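PDB 3K1G: dipeptide Epimerase from Enterococcus faecalis V583, which belongs to the mandelate racemase/muconate lactonizing enzyme family, which joins an enolase-type N-terminal domain to a TIM-barrel domain. Local coordinates for residues A[159-164]-A[187-192]; A[212-217]-A[235-240]; A[132-137]-A[316-321]. All coordinates share one frame; numbering follows the deposited sequence.

From the N terminus, the chain passes the antiparallel sheet of the N-terminal domain and reaches 132-137, which opens interaction 3 on the first barrel strand. Interaction 1 follows, joining 159-164 to 187-192 around helix 166-180. Once it is complete, interaction 2 joins 212-217 to 235-240 around helix 223-230. Both therefore fall within the long loop that ends only when 316-321 returns to 132-137. Interactions 1 and 2 thus join successive strands of the barrel, while interaction 3 brings the last strand to the first. Strands 185-189 and 213-215 are neighbours, and acids from interactions 1 and 2 bind the same magnesium; interactions 1 and 3 meet at the bound serine.

Interaction 1 of 3, residues A[159-164]-A[187-192]; sequences KIKVGT and RLDANQ. With MG (magnesium ion), chain L; TYR (tyrosine), chain J; SER (serine), chain I.
Lys161 NZ grips two residues of 187-192 at once. Lys161 NZ bonds Asn191 OD1 at 2.8 Å, in the carbonyl plane and on a lone pair, and makes a salt-bridging hydrogen bond of 2.7 Å to Asp189 OD2, which it meets from above the carboxylate, 78° out of its plane. Asp189 OD2 also binds magnesium, at 2.2 Å. This cluster stands at the C-terminal ends of strands 157-161 and 185-189, parallel neighbours in the TIM barrel and the two strands of a beta-alpha-beta unit completed by helix 166-180. Metal ligands at this mouth are a hallmark of enolase-superfamily barrels, and here Glu215, Asp240, a water and OXT of the bound tyrosine complete the set.

Lys159 runs out straight, its CG anti to the backbone N (chi1 -176°), and carries NZ past Asp189 to the O atom of the tyrosine ligand, 2.8 Å away; Asp318 and Glu215 also pair with this amine. Asn191 ND2 holds OXT of the same carboxylate from another direction and has a second partner in Glu241. Asp189 is fixed through its other oxygen: OD1 accepts the backbone N of Asn191 at 3.1 Å, an Asx turn, and accepts a 2.6 Å hydrogen bond from the water that also binds magnesium.

Behind this polar shell lies the parallel strand pairing, in which Ile160 N bonds to Arg187 O, Asp189 N to Ile160 O and Val162 N to Asp189 O. On the lysine-bearing face the guanidinium of Arg187 forms salt bridges with Asp132 and Glu212. On the other face Ile160 and Leu188 run alongside each other toward Ile176 and Val173 of helix 166-180. The packing there is tight: Leu188 CD2 sits 3.5 Å from Ile160 CB.

Interaction 2 of 3, residues A[212-217]-A[235-240]; sequences ELVEQP and TTIMAD. With MG (magnesium ion), chain L; TYR (tyrosine), chain J.
The carboxylates of Glu215 and Asp240 turn their planes 53° apart and converge on magnesium, each through one oxygen: Glu215 OE2 at 2.3 Å and Asp240 OD2 at 2.4 Å. The metal lies well off one face of the Glu215 group. Over the opposite face sits the sulfur of Met238, with SD 3.9 Å from Glu215 CD. Asp240 OD2 meets the metal from nearer its own carboxylate plane, and that group has Glu215 OE2 over a face. The remaining oxygens face cations, OE1 of Glu215 toward Lys159, while OD1 of Asp240 pairs with Lys264 and Lys267.

Strands 213-215 and 236-239, which carry these ligands, are parallel neighbours in the TIM barrel and form a beta-alpha-beta unit with helix 223-230. Val214 N bonds to Thr236 O, Met238 N to Val214 O and Gln216 N to Met238 O. Gln216 extends the register beyond the strands: a bend at chi2 (71°) brings its OE1 to Asp240 N, a 2.7 Å bond in the amide plane, while NE2 is held by Ser242 and Val218. On the helix-facing side Ile237 touches Val214 through CD1, 3.7 Å from CB, and Pro217 CD through CG2.

Interaction 3 of 3, residues A[132-137]-A[316-321]; sequences DITLGI and RADLDA. With SER (serine), chain I.
Asp320 OD2 is held by both polar groups of Thr134. Thr134 N donates to Asp320 OD2 at 2.8 Å from the anti side of the carboxylate, and Thr134 OG1 donates to it, also at 2.8 Å, from the syn side; neither donor is far out of the plane. With CG lodged between the backbone N and the carbonyl carbon, a chi1 of 57° places the carboxylate of Asp320 where OD2 takes both Thr134 donors, and two bonds to one oxygen pin it there. On its other oxygen, Asp320 OD1 accepts a hydrogen bond from N of the bound serine at 3.0 Å. Asp318 takes the same amine through OD2, 2.9 Å from serine N, so two acids from 316-321 clasp the ligand's N terminus, and weaker bonds run to their remaining oxygens.

The two segments lie at the seam of the TIM barrel, where strand 314-317, the eighth, comes back to strand 128-135, the first. Only one backbone-to-backbone bond bridges them, from Asp132 N to Ala317 O at 3.1 Å; the same carbonyl also accepts from the hydroxyl of Thr131. Beyond it the connection passes through side chains, the carboxylate of Asp320 accepting the backbone N of Thr134.

Asp132 and Asp318 meet with their carboxylate planes 60° apart and OD1 of one 2.7 Å from OD1 of the other. Lys159 of the neighbouring strand 157-161 and Arg187 of strand 185-189, one strand further on, reach the OD2 atoms of Asp318 and Asp132 respectively, and their charges would probably offset the gathered negative charge. Ile133, whose side chain starts away from 316-321, still brings CG1 within 4.3 Å of Asp320 CB.

Interaction 1 of 3, residues A[159-164]-A[187-192]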
loop_
_atom_site.group_PDB
_atom_site.type_symbol
_atom_site.label_atom_id
_atom_site.label_comp_id
_atom_site.label_asym_id
_atom_site.label_seq_id
_atom_site.Cartn_x
_atom_site.Cartn_y
_atom_site.Cartn_z
ATOM N N LYS A 159 0.542 -10.345 8.721
ATOM C CA LYS A 159 0.661 -10.648 7.305
ATOM C C LYS A 159 1.899 -11.539 7.231
ATOM O O LYS A 159 2.973 -11.161 7.692
ATOM C CB LYS A 159 0.856 -9.364 6.481
ATOM C CG LYS A 159 0.898 -9.605 4.972
ATOM C CD LYS A 159 0.774 -8.306 4.186
ATOM C CE LYS A 159 0.779 -8.567 2.691
ATOM N NZ LYS A 159 0.513 -7.330 1.904
ATOM N N ILE A 160 1.737 -12.729 6.666
ATOM C CA ILE A 160 2.829 -13.683 6.570
ATOM C C ILE A 160 3.226 -13.957 5.130
ATOM O O ILE A 160 2.412 -14.409 4.331
ATOM C CB ILE A 160 2.430 -15.016 7.240
ATOM C CG1 ILE A 160 2.036 -14.755 8.696
ATOM C CG2 ILE A 160 3.577 -16.020 7.138
ATOM C CD1 ILE A 160 1.392 -15.942 9.377
ATOM N N LYS A 161 4.490 -13.690 4.812
ATOM C CA LYS A 161 5.003 -13.907 3.464
ATOM C C LYS A 161 5.439 -15.354 3.251
ATOM O O LYS A 161 5.976 -15.991 4.155
ATOM C CB LYS A 161 6.186 -12.967 3.199
ATOM C CG LYS A 161 5.812 -11.488 3.134
ATOM C CD LYS A 161 5.079 -11.182 1.835
ATOM C CE LYS A 161 4.784 -9.697 1.692
ATOM N NZ LYS A 161 4.122 -9.402 0.391
ATOM N N VAL A 162 5.202 -15.860 2.044
ATOM C CA VAL A 162 5.558 -17.225 1.690
ATOM C C VAL A 162 5.825 -17.237 0.197
ATOM O O VAL A 162 5.452 -16.295 -0.502
ATOM C CB VAL A 162 4.396 -18.216 1.994
ATOM C CG1 VAL A 162 4.063 -18.200 3.480
ATOM C CG2 VAL A 162 3.168 -17.852 1.175
ATOM N N GLY A 163 6.471 -18.292 -0.291
ATOM C CA GLY A 163 6.757 -18.373 -1.712
ATOM C C GLY A 163 7.975 -19.175 -2.139
ATOM O O GLY A 163 8.346 -19.146 -3.315
ATOM N N THR A 164 8.603 -19.888 -1.207
ATOM C CA THR A 164 9.777 -20.704 -1.534
ATOM C C THR A 164 9.374 -22.092 -2.034
ATOM O O THR A 164 10.179 -22.803 -2.641
ATOM C CB THR A 164 10.685 -20.909 -0.317
ATOM O OG1 THR A 164 9.958 -21.604 0.701
ATOM C CG2 THR A 164 11.168 -19.577 0.221
ATOM N N ARG A 187 -3.170 -13.368 7.649
ATOM C CA ARG A 187 -3.345 -13.239 6.210
ATOM C C ARG A 187 -2.029 -13.707 5.588
ATOM O O ARG A 187 -0.967 -13.516 6.169
ATOM C CB ARG A 187 -3.652 -11.778 5.837
ATOM C CG ARG A 187 -2.860 -10.745 6.638
ATOM C CD ARG A 187 -3.380 -9.314 6.444
ATOM N NE ARG A 187 -4.812 -9.188 6.713
ATOM C CZ ARG A 187 -5.402 -8.085 7.163
ATOM N NH1 ARG A 187 -4.693 -6.988 7.411
ATOM N NH2 ARG A 187 -6.712 -8.073 7.358
ATOM N N LEU A 188 -2.098 -14.339 4.423
ATOM C CA LEU A 188 -0.891 -14.819 3.770
ATOM C C LEU A 188 -0.716 -14.160 2.416
ATOM O O LEU A 188 -1.689 -13.943 1.695
ATOM C CB LEU A 188 -0.950 -16.335 3.578
ATOM C CG LEU A 188 -1.170 -17.205 4.811
ATOM C CD1 LEU A 188 -1.103 -18.658 4.396
ATOM C CD2 LEU A 188 -0.123 -16.901 5.863
ATOM N N ASP A 189 0.535 -13.865 2.076
ATOM C CA ASP A 189 0.887 -13.234 0.809
ATOM C C ASP A 189 1.985 -14.084 0.152
ATOM O O ASP A 189 3.084 -14.189 0.690
ATOM C CB ASP A 189 1.416 -11.825 1.082
ATOM C CG ASP A 189 1.478 -10.971 -0.167
ATOM O OD1 ASP A 189 1.489 -11.532 -1.281
ATOM O OD2 ASP A 189 1.521 -9.732 -0.024
ATOM N N ALA A 190 1.688 -14.683 -1.000
ATOM C CA ALA A 190 2.653 -15.530 -1.703
ATOM C C ALA A 190 3.291 -14.868 -2.930
ATOM O O ALA A 190 3.986 -15.522 -3.719
ATOM C CB ALA A 190 1.982 -16.835 -2.120
ATOM N N ASN A 191 3.046 -13.574 -3.087
ATOM C CA ASN A 191 3.577 -12.810 -4.207
ATOM C C ASN A 191 3.787 -13.583 -5.500
ATOM O O ASN A 191 4.906 -13.692 -5.987
ATOM C CB ASN A 191 4.885 -12.121 -3.811
ATOM C CG ASN A 191 4.663 -10.959 -2.858
ATOM O OD1 ASN A 191 4.915 -11.063 -1.660
ATOM N ND2 ASN A 191 4.173 -9.837 -3.394
ATOM N N GLN A 192 2.700 -14.124 -6.042
ATOM C CA GLN A 192 2.715 -14.848 -7.313
ATOM C C GLN A 192 3.542 -16.129 -7.374
ATOM O O GLN A 192 3.731 -16.685 -8.456
ATOM C CB GLN A 192 3.204 -13.912 -8.421
ATOM C CG GLN A 192 2.653 -12.502 -8.327
ATOM C CD GLN A 192 3.270 -11.579 -9.352
ATOM O OE1 GLN A 192 3.130 -11.786 -10.558
ATOM N NE2 GLN A 192 3.958 -10.557 -8.878
HETATM MG MG MG L . 0.763 -8.466 -1.651
HETATM N N TYR J . 4.131 -4.705 0.383
HETATM C CA TYR J . 4.180 -5.513 -0.837
HETATM C C TYR J . 2.998 -6.470 -0.940
HETATM O O TYR J . 2.019 -6.281 -0.190
HETATM C CB TYR J . 5.486 -6.312 -0.901
HETATM C CG TYR J . 6.718 -5.470 -1.147
HETATM C CD1 TYR J . 7.946 -5.835 -0.601
HETATM C CD2 TYR J . 6.660 -4.309 -1.926
HETATM C CE1 TYR J . 9.088 -5.070 -0.819
HETATM C CE2 TYR J . 7.801 -3.533 -2.148
HETATM C CZ TYR J . 9.010 -3.923 -1.588
HETATM O OH TYR J . 10.141 -3.164 -1.773
HETATM O OXT TYR J . 3.070 -7.389 -1.789
HETATM N N SER I . 3.617 -4.957 4.044
HETATM C CA SER I . 4.005 -4.280 2.768
HETATM C C SER I . 4.057 -5.253 1.592
HETATM O O SER I . 4.019 -6.474 1.777
HETATM C CB SER I . 5.361 -3.578 2.935
HETATM O OG SER I . 6.325 -4.439 3.516
HETATM O O HOH W 1 6.048 -13.277 -0.584
HETATM O O HOH W 2 0.841 -9.836 -3.133
#

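Interaction 2 of 3, residues A[212-217]-A[235-240]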
loop_
_atom_site.group_PDB
_atom_site.type_symbol
_atom_site.label_atom_id
_atom_site.label_comp_id
_atom_site.label_asym_id
_atom_site.label_seq_id
_atom_site.Cartn_x
_atom_site.Cartn_y
_atom_site.Cartn_z
ATOM N N GLU A 212 -7.266 -16.019 7.259
ATOM C CA GLU A 212 -8.210 -14.969 6.888
ATOM C C GLU A 212 -8.318 -14.824 5.379
ATOM O O GLU A 212 -9.415 -14.748 4.836
ATOM C CB GLU A 212 -7.803 -13.627 7.482
ATOM C CG GLU A 212 -8.828 -12.544 7.214
ATOM C CD GLU A 212 -8.278 -11.152 7.404
ATOM O OE1 GLU A 212 -9.076 -10.196 7.380
ATOM O OE2 GLU A 212 -7.049 -11.008 7.573
ATOM N N LEU A 213 -7.175 -14.790 4.702
ATOM C CA LEU A 213 -7.168 -14.648 3.254
ATOM C C LEU A 213 -5.784 -14.925 2.686
ATOM O O LEU A 213 -4.801 -14.921 3.412
ATOM C CB LEU A 213 -7.603 -13.224 2.876
ATOM C CG LEU A 213 -6.681 -12.110 3.385
ATOM C CD1 LEU A 213 -5.448 -12.012 2.483
ATOM C CD2 LEU A 213 -7.431 -10.785 3.407
ATOM N N VAL A 214 -5.729 -15.157 1.379
ATOM C CA VAL A 214 -4.479 -15.414 0.679
ATOM C C VAL A 214 -4.304 -14.376 -0.440
ATOM O O VAL A 214 -5.105 -14.304 -1.367
ATOM C CB VAL A 214 -4.466 -16.828 0.060
ATOM C CG1 VAL A 214 -3.149 -17.069 -0.670
ATOM C CG2 VAL A 214 -4.662 -17.869 1.151
ATOM N N GLU A 215 -3.238 -13.590 -0.335
ATOM C CA GLU A 215 -2.912 -12.540 -1.298
ATOM C C GLU A 215 -2.115 -13.025 -2.515
ATOM O O GLU A 215 -1.125 -13.754 -2.383
ATOM C CB GLU A 215 -2.127 -11.439 -0.572
ATOM C CG GLU A 215 -2.069 -10.088 -1.278
ATOM C CD GLU A 215 -1.644 -8.972 -0.336
ATOM O OE1 GLU A 215 -1.633 -9.206 0.889
ATOM O OE2 GLU A 215 -1.335 -7.854 -0.811
ATOM N N GLN A 216 -2.572 -12.619 -3.695
ATOM C CA GLN A 216 -1.931 -12.935 -4.970
ATOM C C GLN A 216 -1.176 -14.264 -4.986
ATOM O O GLN A 216 0.053 -14.287 -4.906
ATOM C CB GLN A 216 -0.960 -11.805 -5.342
ATOM C CG GLN A 216 -0.541 -11.780 -6.800
ATOM C CD GLN A 216 -1.666 -11.347 -7.710
ATOM O OE1 GLN A 216 -2.386 -10.404 -7.400
ATOM N NE2 GLN A 216 -1.820 -12.028 -8.843
ATOM N N PRO A 217 -1.900 -15.386 -5.116
ATOM C CA PRO A 217 -1.268 -16.706 -5.140
ATOM C C PRO A 217 -0.543 -17.076 -6.444
ATOM O O PRO A 217 0.398 -17.869 -6.425
ATOM C CB PRO A 217 -2.436 -17.637 -4.843
ATOM C CG PRO A 217 -3.578 -16.931 -5.522
ATOM C CD PRO A 217 -3.368 -15.509 -5.091
ATOM N N THR A 235 -11.685 -20.107 0.976
ATOM C CA THR A 235 -10.829 -19.107 1.601
ATOM C C THR A 235 -10.848 -17.822 0.769
ATOM O O THR A 235 -10.958 -17.871 -0.461
ATOM C CB THR A 235 -9.384 -19.615 1.679
ATOM O OG1 THR A 235 -9.388 -20.945 2.203
ATOM C CG2 THR A 235 -8.545 -18.722 2.588
ATOM N N THR A 236 -10.748 -16.678 1.440
ATOM C CA THR A 236 -10.762 -15.399 0.736
ATOM C C THR A 236 -9.467 -15.154 -0.038
ATOM O O THR A 236 -8.369 -15.182 0.530
ATOM C CB THR A 236 -10.987 -14.224 1.701
ATOM O OG1 THR A 236 -12.274 -14.358 2.324
ATOM C CG2 THR A 236 -10.932 -12.897 0.944
ATOM N N ILE A 237 -9.613 -14.937 -1.343
ATOM C CA ILE A 237 -8.477 -14.670 -2.209
ATOM C C ILE A 237 -8.430 -13.191 -2.589
ATOM O O ILE A 237 -9.418 -12.624 -3.073
ATOM C CB ILE A 237 -8.543 -15.517 -3.486
ATOM C CG1 ILE A 237 -8.488 -17.005 -3.117
ATOM C CG2 ILE A 237 -7.412 -15.140 -4.415
ATOM C CD1 ILE A 237 -7.379 -17.359 -2.138
ATOM N N MET A 238 -7.270 -12.580 -2.364
ATOM C CA MET A 238 -7.061 -11.168 -2.655
ATOM C C MET A 238 -6.115 -10.941 -3.824
ATOM O O MET A 238 -5.128 -11.670 -3.993
ATOM C CB MET A 238 -6.502 -10.466 -1.428
ATOM C CG MET A 238 -6.249 -8.980 -1.626
ATOM S SD MET A 238 -5.496 -8.254 -0.173
ATOM C CE MET A 238 -6.921 -7.979 0.843
ATOM N N ALA A 239 -6.423 -9.934 -4.635
ATOM C CA ALA A 239 -5.577 -9.605 -5.768
ATOM C C ALA A 239 -4.715 -8.410 -5.393
ATOM O O ALA A 239 -5.186 -7.465 -4.752
ATOM C CB ALA A 239 -6.425 -9.279 -6.986
ATOM N N ASP A 240 -3.440 -8.467 -5.759
ATOM C CA ASP A 240 -2.540 -7.363 -5.482
ATOM C C ASP A 240 -1.867 -6.927 -6.782
ATOM O O ASP A 240 -2.318 -5.979 -7.426
ATOM C CB ASP A 240 -1.494 -7.759 -4.446
ATOM C CG ASP A 240 -0.583 -6.607 -4.073
ATOM O OD1 ASP A 240 -0.885 -5.457 -4.456
ATOM O OD2 ASP A 240 0.434 -6.843 -3.389
HETATM MG MG MG L . 0.763 -8.466 -1.651
HETATM N N TYR J . 4.131 -4.705 0.383
HETATM C CA TYR J . 4.180 -5.513 -0.837
HETATM C C TYR J . 2.998 -6.470 -0.940
HETATM O O TYR J . 2.019 -6.281 -0.190
HETATM C CB TYR J . 5.486 -6.312 -0.901
HETATM C CG TYR J . 6.718 -5.470 -1.147
HETATM C CD1 TYR J . 7.946 -5.835 -0.601
HETATM C CD2 TYR J . 6.660 -4.309 -1.926
HETATM C CE1 TYR J . 9.088 -5.070 -0.819
HETATM C CE2 TYR J . 7.801 -3.533 -2.148
HETATM C CZ TYR J . 9.010 -3.923 -1.588
HETATM O OH TYR J . 10.141 -3.164 -1.773
HETATM O OXT TYR J . 3.070 -7.389 -1.789
HETATM O O HOH W 2 0.841 -9.836 -3.133
#

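Interaction 3 of 3, residues A[132-137]-A[316-321]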
loop_
_atom_site.group_PDB
_atom_site.type_symbol
_atom_site.label_atom_id
_atom_site.label_comp_id
_atom_site.label_asym_id
_atom_site.label_seq_id
_atom_site.Cartn_x
_atom_site.Cartn_y
_atom_site.Cartn_z
ATOM N N ASP A 132 -2.135 -4.272 10.205
ATOM C CA ASP A 132 -1.493 -5.517 10.563
ATOM C C ASP A 132 -0.012 -5.142 10.538
ATOM O O ASP A 132 0.338 -3.957 10.479
ATOM C CB ASP A 132 -1.781 -6.600 9.506
ATOM C CG ASP A 132 -1.299 -6.214 8.105
ATOM O OD1 ASP A 132 -0.306 -5.459 8.006
ATOM O OD2 ASP A 132 -1.897 -6.678 7.101
ATOM N N ILE A 133 0.850 -6.147 10.607
ATOM C CA ILE A 133 2.286 -5.936 10.522
ATOM C C ILE A 133 2.741 -7.181 9.780
ATOM O O ILE A 133 2.244 -8.280 10.041
ATOM C CB ILE A 133 2.951 -5.819 11.911
ATOM C CG1 ILE A 133 4.392 -5.327 11.742
ATOM C CG2 ILE A 133 2.920 -7.164 12.640
ATOM C CD1 ILE A 133 5.048 -4.862 13.039
ATOM N N THR A 134 3.653 -7.012 8.833
ATOM C CA THR A 134 4.111 -8.133 8.028
ATOM C C THR A 134 5.323 -8.869 8.587
ATOM O O THR A 134 6.100 -8.317 9.372
ATOM C CB THR A 134 4.424 -7.665 6.582
ATOM O OG1 THR A 134 3.287 -6.974 6.049
ATOM C CG2 THR A 134 4.733 -8.851 5.684
ATOM N N LEU A 135 5.446 -10.134 8.194
ATOM C CA LEU A 135 6.563 -10.976 8.593
ATOM C C LEU A 135 7.189 -11.461 7.298
ATOM O O LEU A 135 6.576 -12.228 6.548
ATOM C CB LEU A 135 6.090 -12.179 9.415
ATOM C CG LEU A 135 5.432 -11.942 10.774
ATOM C CD1 LEU A 135 5.110 -13.285 11.398
ATOM C CD2 LEU A 135 6.351 -11.147 11.682
ATOM N N GLY A 136 8.401 -10.989 7.024
ATOM C CA GLY A 136 9.097 -11.384 5.813
ATOM C C GLY A 136 9.489 -12.845 5.852
ATOM O O GLY A 136 9.722 -13.398 6.927
ATOM N N ILE A 137 9.561 -13.464 4.677
ATOM C CA ILE A 137 9.916 -14.867 4.569
ATOM C C ILE A 137 11.145 -15.136 5.417
ATOM O O ILE A 137 12.027 -14.284 5.525
ATOM C CB ILE A 137 10.206 -15.261 3.104
ATOM C CG1 ILE A 137 8.961 -15.017 2.251
ATOM C CG2 ILE A 137 10.634 -16.721 3.026
ATOM C CD1 ILE A 137 9.112 -15.426 0.802
ATOM N N ARG A 316 -9.538 -3.322 5.416
ATOM C CA ARG A 316 -8.301 -3.885 5.954
ATOM C C ARG A 316 -7.137 -2.951 5.652
ATOM O O ARG A 316 -7.171 -2.201 4.676
ATOM C CB ARG A 316 -8.025 -5.257 5.332
ATOM C CG ARG A 316 -9.028 -6.328 5.694
ATOM C CD ARG A 316 -8.708 -7.617 4.956
ATOM N NE ARG A 316 -9.578 -8.729 5.337
ATOM C CZ ARG A 316 -10.702 -9.070 4.713
ATOM N NH1 ARG A 316 -11.123 -8.388 3.656
ATOM N NH2 ARG A 316 -11.398 -10.123 5.131
ATOM N N ALA A 317 -6.102 -2.999 6.483
ATOM C CA ALA A 317 -4.949 -2.137 6.275
ATOM C C ALA A 317 -3.624 -2.836 6.517
ATOM O O ALA A 317 -3.457 -3.568 7.496
ATOM C CB ALA A 317 -5.049 -0.916 7.165
ATOM N N ASP A 318 -2.686 -2.594 5.609
ATOM C CA ASP A 318 -1.340 -3.145 5.686
ATOM C C ASP A 318 -0.405 -1.957 5.449
ATOM O O ASP A 318 0.220 -1.836 4.401
ATOM C CB ASP A 318 -1.141 -4.227 4.618
ATOM C CG ASP A 318 0.272 -4.780 4.605
ATOM O OD1 ASP A 318 0.910 -4.804 5.679
ATOM O OD2 ASP A 318 0.737 -5.204 3.526
ATOM N N LEU A 319 -0.356 -1.073 6.439
ATOM C CA LEU A 319 0.453 0.139 6.413
ATOM C C LEU A 319 1.508 0.015 7.502
ATOM O O LEU A 319 1.415 0.644 8.555
ATOM C CB LEU A 319 -0.437 1.358 6.679
ATOM C CG LEU A 319 -1.604 1.543 5.704
ATOM C CD1 LEU A 319 -2.441 2.744 6.113
ATOM C CD2 LEU A 319 -1.066 1.710 4.299
ATOM N N ASP A 320 2.523 -0.797 7.226
ATOM C CA ASP A 320 3.593 -1.073 8.177
ATOM C C ASP A 320 4.983 -0.664 7.692
ATOM O O ASP A 320 5.988 -1.061 8.286
ATOM C CB ASP A 320 3.601 -2.571 8.481
ATOM C CG ASP A 320 3.765 -3.407 7.231
ATOM O OD1 ASP A 320 3.607 -2.849 6.122
ATOM O OD2 ASP A 320 4.042 -4.621 7.349
ATOM N N ALA A 321 5.048 0.121 6.622
ATOM C CA ALA A 321 6.337 0.540 6.087
ATOM C C ALA A 321 7.179 1.342 7.090
ATOM O O ALA A 321 8.396 1.158 7.165
ATOM C CB ALA A 321 6.134 1.346 4.798
HETATM N N SER I . 3.617 -4.957 4.044
HETATM C CA SER I . 4.005 -4.280 2.768
HETATM C C SER I . 4.057 -5.253 1.592
HETATM O O SER I . 4.019 -6.474 1.777
HETATM C CB SER I . 5.361 -3.578 2.935
HETATM O OG SER I . 6.325 -4.439 3.516
#